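Local coordinates for intimin (Escherichia coli, PDB 1F00), which is a cell-surface adhesin of enteropathogenic bacteria that binds its receptor, probably through its C-terminal C-type lectin-like domain, at residues L97-G102 and Q173-T178; W138-P143 and G161-S166; T238-V243 and A255-L260. All coordinates share one frame; numbering follows the deposited sequence.

Interaction 1 of 3, residues L97-G102 and Q173-T178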
# COMPACT_ATOMS: atom_id res chain seq x y z
N LEU A 97 -8.89 6.91 -3.89
CA LEU A 97 -7.82 5.93 -3.85
C LEU A 97 -7.72 5.43 -2.41
O LEU A 97 -7.68 6.22 -1.47
CB LEU A 97 -6.49 6.56 -4.28
CG LEU A 97 -5.31 5.59 -4.44
CD1 LEU A 97 -5.68 4.47 -5.42
CD2 LEU A 97 -4.08 6.35 -4.92
N THR A 98 -7.67 4.12 -2.25
CA THR A 98 -7.63 3.51 -0.93
C THR A 98 -6.77 2.25 -0.89
O THR A 98 -6.65 1.54 -1.88
CB THR A 98 -9.07 3.11 -0.49
OG1 THR A 98 -9.89 4.28 -0.42
CG2 THR A 98 -9.05 2.42 0.86
N ILE A 99 -6.17 2.00 0.27
CA ILE A 99 -5.39 0.79 0.45
C ILE A 99 -6.23 -0.11 1.36
O ILE A 99 -6.61 0.28 2.47
CB ILE A 99 -4.02 1.07 1.11
CG1 ILE A 99 -3.12 1.81 0.12
CG2 ILE A 99 -3.36 -0.25 1.53
CD1 ILE A 99 -1.78 2.26 0.71
N ASP A 100 -6.54 -1.31 0.86
CA ASP A 100 -7.35 -2.29 1.59
C ASP A 100 -6.49 -2.82 2.74
O ASP A 100 -6.13 -4.00 2.77
CB ASP A 100 -7.73 -3.42 0.62
CG ASP A 100 -8.78 -4.36 1.19
OD1 ASP A 100 -9.09 -5.37 0.52
OD2 ASP A 100 -9.30 -4.09 2.30
N ASP A 101 -6.19 -1.93 3.69
CA ASP A 101 -5.35 -2.24 4.84
C ASP A 101 -5.85 -3.27 5.84
O ASP A 101 -5.09 -3.70 6.72
CB ASP A 101 -5.03 -0.95 5.59
CG ASP A 101 -6.26 -0.32 6.20
OD1 ASP A 101 -7.16 0.09 5.44
OD2 ASP A 101 -6.33 -0.25 7.45
N GLY A 102 -7.11 -3.66 5.74
CA GLY A 102 -7.64 -4.65 6.65
C GLY A 102 -7.48 -6.04 6.07
O GLY A 102 -7.73 -7.05 6.74
N GLN A 173 -3.70 10.90 -7.22
CA GLN A 173 -4.21 10.68 -5.87
C GLN A 173 -3.13 9.93 -5.11
O GLN A 173 -2.24 9.32 -5.72
CB GLN A 173 -5.49 9.84 -5.87
CG GLN A 173 -6.75 10.56 -6.31
CD GLN A 173 -8.00 9.75 -6.00
OE1 GLN A 173 -8.38 9.60 -4.84
NE2 GLN A 173 -8.63 9.21 -7.04
N THR A 174 -3.22 9.97 -3.79
CA THR A 174 -2.27 9.28 -2.93
C THR A 174 -2.98 8.66 -1.73
O THR A 174 -3.83 9.30 -1.10
CB THR A 174 -1.19 10.26 -2.38
OG1 THR A 174 -0.47 10.85 -3.47
CG2 THR A 174 -0.23 9.52 -1.46
N ALA A 175 -2.63 7.41 -1.42
CA ALA A 175 -3.18 6.71 -0.26
C ALA A 175 -1.97 6.12 0.44
O ALA A 175 -1.02 5.71 -0.22
CB ALA A 175 -4.14 5.61 -0.70
N THR A 176 -2.00 6.06 1.77
CA THR A 176 -0.86 5.54 2.50
C THR A 176 -1.22 4.63 3.67
O THR A 176 -2.25 4.80 4.33
CB THR A 176 0.00 6.68 3.08
OG1 THR A 176 -0.76 7.39 4.06
CG2 THR A 176 0.40 7.64 1.98
N TYR A 177 -0.34 3.65 3.90
CA TYR A 177 -0.49 2.69 4.98
C TYR A 177 0.76 2.75 5.85
O TYR A 177 1.88 2.70 5.34
CB TYR A 177 -0.65 1.28 4.40
CG TYR A 177 -0.53 0.19 5.45
CD1 TYR A 177 0.67 -0.49 5.64
CD2 TYR A 177 -1.60 -0.12 6.29
CE1 TYR A 177 0.80 -1.45 6.64
CE2 TYR A 177 -1.47 -1.08 7.30
CZ TYR A 177 -0.27 -1.73 7.46
OH TYR A 177 -0.12 -2.67 8.46
N THR A 178 0.57 2.85 7.16
CA THR A 178 1.71 2.91 8.06
C THR A 178 2.03 1.55 8.65
O THR A 178 1.15 0.87 9.19
CB THR A 178 1.46 3.89 9.22
OG1 THR A 178 0.45 3.36 10.07
CG2 THR A 178 1.01 5.22 8.69
O HOH W 1 -6.66 8.96 -0.84

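Interaction 2 of 3, residues W138-P143 and G161-S166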
# COMPACT_ATOMS: atom_id res chain seq x y z
N TRP A 138 3.85 2.29 -6.34
CA TRP A 138 4.11 2.22 -4.90
C TRP A 138 5.50 2.69 -4.46
O TRP A 138 6.45 2.69 -5.24
CB TRP A 138 3.91 0.78 -4.40
CG TRP A 138 2.58 0.18 -4.71
CD1 TRP A 138 2.14 -0.28 -5.92
CD2 TRP A 138 1.49 -0.01 -3.80
NE1 TRP A 138 0.85 -0.76 -5.82
CE2 TRP A 138 0.43 -0.60 -4.52
CE3 TRP A 138 1.32 0.27 -2.43
CZ2 TRP A 138 -0.79 -0.92 -3.92
CZ3 TRP A 138 0.10 -0.05 -1.84
CH2 TRP A 138 -0.94 -0.64 -2.58
N ARG A 139 5.61 3.09 -3.20
CA ARG A 139 6.89 3.53 -2.67
C ARG A 139 6.89 3.36 -1.17
O ARG A 139 5.84 3.24 -0.54
CB ARG A 139 7.14 5.01 -3.01
CG ARG A 139 6.27 6.01 -2.23
CD ARG A 139 6.70 7.44 -2.55
NE ARG A 139 6.10 8.44 -1.66
CZ ARG A 139 4.89 8.98 -1.83
NH1 ARG A 139 4.13 8.62 -2.86
NH2 ARG A 139 4.46 9.91 -0.98
N SER A 140 8.09 3.32 -0.59
CA SER A 140 8.25 3.18 0.84
C SER A 140 9.03 4.39 1.32
O SER A 140 10.01 4.78 0.69
CB SER A 140 9.03 1.92 1.20
OG SER A 140 9.37 1.94 2.57
N ALA A 141 8.59 4.98 2.43
CA ALA A 141 9.28 6.14 2.98
C ALA A 141 10.66 5.74 3.51
O ALA A 141 11.55 6.57 3.64
CB ALA A 141 8.43 6.76 4.10
N ASN A 142 10.83 4.46 3.83
CA ASN A 142 12.11 3.97 4.33
C ASN A 142 12.34 2.51 3.95
O ASN A 142 12.00 1.61 4.71
CB ASN A 142 12.18 4.11 5.86
CG ASN A 142 13.57 3.81 6.40
OD1 ASN A 142 14.44 3.30 5.68
ND2 ASN A 142 13.80 4.13 7.67
N PRO A 143 12.93 2.27 2.77
CA PRO A 143 13.21 0.92 2.26
C PRO A 143 14.11 0.07 3.16
O PRO A 143 14.23 -1.13 2.96
CB PRO A 143 13.86 1.20 0.90
CG PRO A 143 13.19 2.46 0.47
CD PRO A 143 13.22 3.28 1.73
N GLY A 161 11.09 -1.41 12.81
CA GLY A 161 10.90 0.02 12.75
C GLY A 161 9.54 0.33 12.18
O GLY A 161 8.78 -0.58 11.86
N THR A 162 9.23 1.61 12.07
CA THR A 162 7.95 2.03 11.53
C THR A 162 8.18 2.94 10.34
O THR A 162 9.05 3.81 10.35
CB THR A 162 7.11 2.77 12.61
OG1 THR A 162 5.89 3.24 12.03
CG2 THR A 162 7.89 3.94 13.19
N THR A 163 7.41 2.72 9.28
CA THR A 163 7.53 3.53 8.09
C THR A 163 6.17 3.52 7.41
O THR A 163 5.21 2.96 7.93
CB THR A 163 8.63 2.99 7.13
OG1 THR A 163 8.89 3.95 6.10
CG2 THR A 163 8.20 1.67 6.49
N THR A 164 6.07 4.15 6.25
CA THR A 164 4.80 4.18 5.55
C THR A 164 4.95 3.73 4.11
O THR A 164 5.97 4.00 3.47
CB THR A 164 4.19 5.60 5.57
OG1 THR A 164 5.16 6.54 5.07
CG2 THR A 164 3.78 6.00 6.99
N ILE A 165 3.95 3.01 3.61
CA ILE A 165 3.95 2.56 2.22
C ILE A 165 2.87 3.40 1.58
O ILE A 165 1.75 3.47 2.09
CB ILE A 165 3.57 1.07 2.08
CG1 ILE A 165 4.56 0.20 2.86
CG2 ILE A 165 3.55 0.67 0.60
CD1 ILE A 165 6.02 0.40 2.46
N SER A 166 3.22 4.06 0.47
CA SER A 166 2.27 4.92 -0.22
C SER A 166 2.03 4.44 -1.65
O SER A 166 2.92 3.91 -2.30
CB SER A 166 2.79 6.36 -0.27
OG SER A 166 2.91 6.92 1.03
O HOH W 2 4.16 6.31 -4.50
O HOH W 3 11.09 5.08 9.14

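Interaction 3 of 3, residues T238-V243 and A255-L260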
# COMPACT_ATOMS: atom_id res chain seq x y z
N THR A 238 14.74 -27.03 4.37
CA THR A 238 14.64 -27.16 5.82
C THR A 238 15.32 -26.01 6.54
O THR A 238 16.45 -25.64 6.22
CB THR A 238 15.29 -28.47 6.33
OG1 THR A 238 15.29 -28.48 7.76
CG2 THR A 238 16.73 -28.59 5.84
N ILE A 239 14.61 -25.44 7.51
CA ILE A 239 15.18 -24.38 8.32
C ILE A 239 15.04 -24.80 9.77
O ILE A 239 14.46 -24.10 10.60
CB ILE A 239 14.49 -23.02 8.07
CG1 ILE A 239 14.66 -22.61 6.61
CG2 ILE A 239 15.12 -21.94 8.96
CD1 ILE A 239 14.10 -21.23 6.26
N ILE A 240 15.56 -26.00 10.05
CA ILE A 240 15.54 -26.55 11.40
C ILE A 240 16.41 -25.62 12.24
O ILE A 240 17.57 -25.37 11.91
CB ILE A 240 16.11 -28.00 11.39
CG1 ILE A 240 16.19 -28.55 12.81
CG2 ILE A 240 17.47 -28.04 10.70
CD1 ILE A 240 16.62 -30.01 12.88
N SER A 241 15.84 -25.09 13.32
CA SER A 241 16.54 -24.13 14.17
C SER A 241 16.57 -24.49 15.65
O SER A 241 15.59 -24.99 16.20
CB SER A 241 15.90 -22.75 14.01
OG SER A 241 15.58 -22.49 12.66
N TRP A 242 17.69 -24.19 16.30
CA TRP A 242 17.86 -24.46 17.73
C TRP A 242 16.92 -23.59 18.57
O TRP A 242 16.59 -22.47 18.17
CB TRP A 242 19.28 -24.10 18.18
CG TRP A 242 20.40 -24.87 17.56
CD1 TRP A 242 21.32 -24.40 16.66
CD2 TRP A 242 20.80 -26.21 17.87
NE1 TRP A 242 22.26 -25.37 16.39
CE2 TRP A 242 21.96 -26.49 17.12
CE3 TRP A 242 20.27 -27.21 18.71
CZ2 TRP A 242 22.62 -27.72 17.19
CZ3 TRP A 242 20.93 -28.44 18.77
CH2 TRP A 242 22.09 -28.68 18.01
N VAL A 243 16.47 -24.11 19.71
CA VAL A 243 15.65 -23.33 20.63
C VAL A 243 16.39 -23.43 21.97
O VAL A 243 17.07 -24.42 22.22
CB VAL A 243 14.19 -23.86 20.80
CG1 VAL A 243 13.51 -23.99 19.45
CG2 VAL A 243 14.17 -25.18 21.56
N ALA A 255 19.32 -30.40 22.81
CA ALA A 255 18.41 -29.27 22.66
C ALA A 255 17.29 -29.65 21.71
O ALA A 255 17.38 -30.66 21.01
CB ALA A 255 19.16 -28.04 22.12
N SER A 256 16.24 -28.84 21.71
CA SER A 256 15.12 -29.07 20.82
C SER A 256 15.26 -28.12 19.64
O SER A 256 16.09 -27.20 19.66
CB SER A 256 13.80 -28.82 21.55
OG SER A 256 13.58 -29.82 22.52
N THR A 257 14.46 -28.37 18.61
CA THR A 257 14.47 -27.53 17.42
C THR A 257 13.06 -27.40 16.86
O THR A 257 12.15 -28.17 17.20
CB THR A 257 15.33 -28.15 16.30
OG1 THR A 257 14.72 -29.37 15.86
CG2 THR A 257 16.76 -28.44 16.78
N TYR A 258 12.89 -26.40 16.00
CA TYR A 258 11.63 -26.19 15.31
C TYR A 258 12.07 -25.82 13.91
O TYR A 258 13.09 -25.13 13.73
CB TYR A 258 10.82 -25.06 15.94
CG TYR A 258 9.46 -24.91 15.29
CD1 TYR A 258 8.38 -25.71 15.67
CD2 TYR A 258 9.25 -23.98 14.27
CE1 TYR A 258 7.13 -25.59 15.06
CE2 TYR A 258 8.01 -23.85 13.64
CZ TYR A 258 6.95 -24.66 14.04
OH TYR A 258 5.73 -24.52 13.42
N ASP A 259 11.33 -26.27 12.92
CA ASP A 259 11.67 -26.03 11.53
C ASP A 259 10.72 -25.01 10.92
O ASP A 259 9.52 -25.27 10.79
CB ASP A 259 11.60 -27.37 10.78
CG ASP A 259 12.29 -27.34 9.44
OD1 ASP A 259 12.97 -28.34 9.12
OD2 ASP A 259 12.14 -26.34 8.71
N LEU A 260 11.25 -23.85 10.54
CA LEU A 260 10.44 -22.79 9.95
C LEU A 260 9.89 -23.14 8.58
O LEU A 260 9.12 -22.36 8.00
CB LEU A 260 11.23 -21.48 9.90
CG LEU A 260 11.44 -20.81 11.27
CD1 LEU A 260 12.31 -19.57 11.12
CD2 LEU A 260 10.09 -20.44 11.88
O HOH W 4 15.97 -26.91 23.59

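Interaction 1 of 3, residues L97-G102 and Q173-T178
L97, I99 and D101 pack against Q173, A175 and Y177 at one border of a bacterial immunoglobulin-like domain, where strand 98-99 of one sheet lies beside strand 173-179, an outermost strand of the other. The two segments run almost parallel, only 8° apart, yet they are joined by side chains rather than as paired strands: the backbone of T98 bonds to S130, and those of A175 and Y177 to V167 and I165. A175 suits the middle because its lone methyl lets the chains close in; its CB sits 3.9 Å from L97 CG and 4.0 Å from I99 CG1. L97 carries CG anti to its backbone N (chi1 -173°), against this methyl. I99 reaches further along, its CD1 3.7 Å from A175 O and close to Y177 N. Past the inverse gamma turn centred on D100, D101 CB meets the Y177 ring obliquely, 3.6 Å from CD2. At the other end a water donates to both L97 O and T174 O. Q173, whose amide can donate and accept, gives NE2 to T95 O and D171 OD1 and turns its oxygen to the facing backbone: L97 N donates to Q173 OE1 over 2.9 Å, from 44° above the amide plane.

Interaction 2 of 3, residues W138-P143 and G161-S166
R139 and S166 face each other, the flat guanidinium lying over the small serine side chain: S166 CB stands 3.6 Å above the guanidinium plane, over its centre. R139 CG lies between backbone N and carbonyl carbon (chi1 72°), the chain then extended to NE. Arginine suits this exposed place: its flat end covers S166 while NH1 donates a hydrogen bond to a water. The backbones of this pair bond both ways, S166 N to R139 O at 2.9 Å and R139 N to S166 O at 3.0 Å. On the opposite face the large apolar I165 and W138 are buried: I165 CD1 lies 3.6 Å from S140 CB, and I165 CG2 3.8 Å from W138 CE3, at the indole edge and near its plane. The two chains are thus antiparallel neighbours in the three-stranded sheet of the Ig-like domain, strand 163-169 in the centre, and the indole and I165 reach L127 of the facing sheet. A141 N continues the ladder to T164 O. The strand ends in an ST turn that begins at S140: its OG accepts from N142 N at 3.2 Å and bonds to A146 O, while N142 OD1 accepts from A144 N.

Interaction 3 of 3, residues T238-V243 and A255-L260
The W242 indole meets A255 obliquely, A255 CB lying 3.7 Å from W242 CE3, with T257 CG2 a little further off, and its NE1 bonds to V194 O. The carboxylate of D259 is put beside the other chain by a CG anti to its backbone N (chi1 -164°). There T238 OG1 donates to D259 OD1 at 2.7 Å on the syn side, somewhat out of the carboxylate plane, and I239 N reaches D259 OD2 at 2.9 Å from above that plane. V261 N and K262 N also bond to OD2; with four donors at its two oxygens, this buried aspartate is probably ionised. Between these ends runs an antiparallel ladder of the C-type lectin-like domain: S241 N to Y258 O at 2.8 Å, Y258 N to S241 O, and V243 N to S256 O. I239 O takes S241 OG and L260 N from opposite faces of its plane. I240 CG1 lies 3.5 Å from OG1 of T257, small and branched enough to fit beside it on the face shared with W242 and D259. Y258 points to the other face, its ring leading away to L217, E218 and F221 of helix 214-224. I239 and L260 meet strand 184-190 at P188, strand 263-270 pairs with the far side of 255-259, and the backbone of I240 bonds to Y277 of strand 276-281.

In the fold
Interactions 1 and 2 share one Ig-like domain and meet where strands 173-179 and 163-169 lie side by side: Y177 O and I165 N are 2.7 Å apart, probably hydrogen-bonded. Interaction 2 pairs strands within a sheet, whereas interaction 1 bridges its border to the facing sheet; both are partly buried. Interaction 3 lies in the lectin-like domain, its centre about 37 Å and 32 Å from those of interactions 1 and 2. Like interaction 2, it is antiparallel pairing, but buried, and adds to its ladder a carboxylate gripped by several protein donors. Interaction 2 joins its ladder with an exposed guanidinium; interaction 1 sets one side-chain-to-backbone bond and a bridging water around apolar contacts.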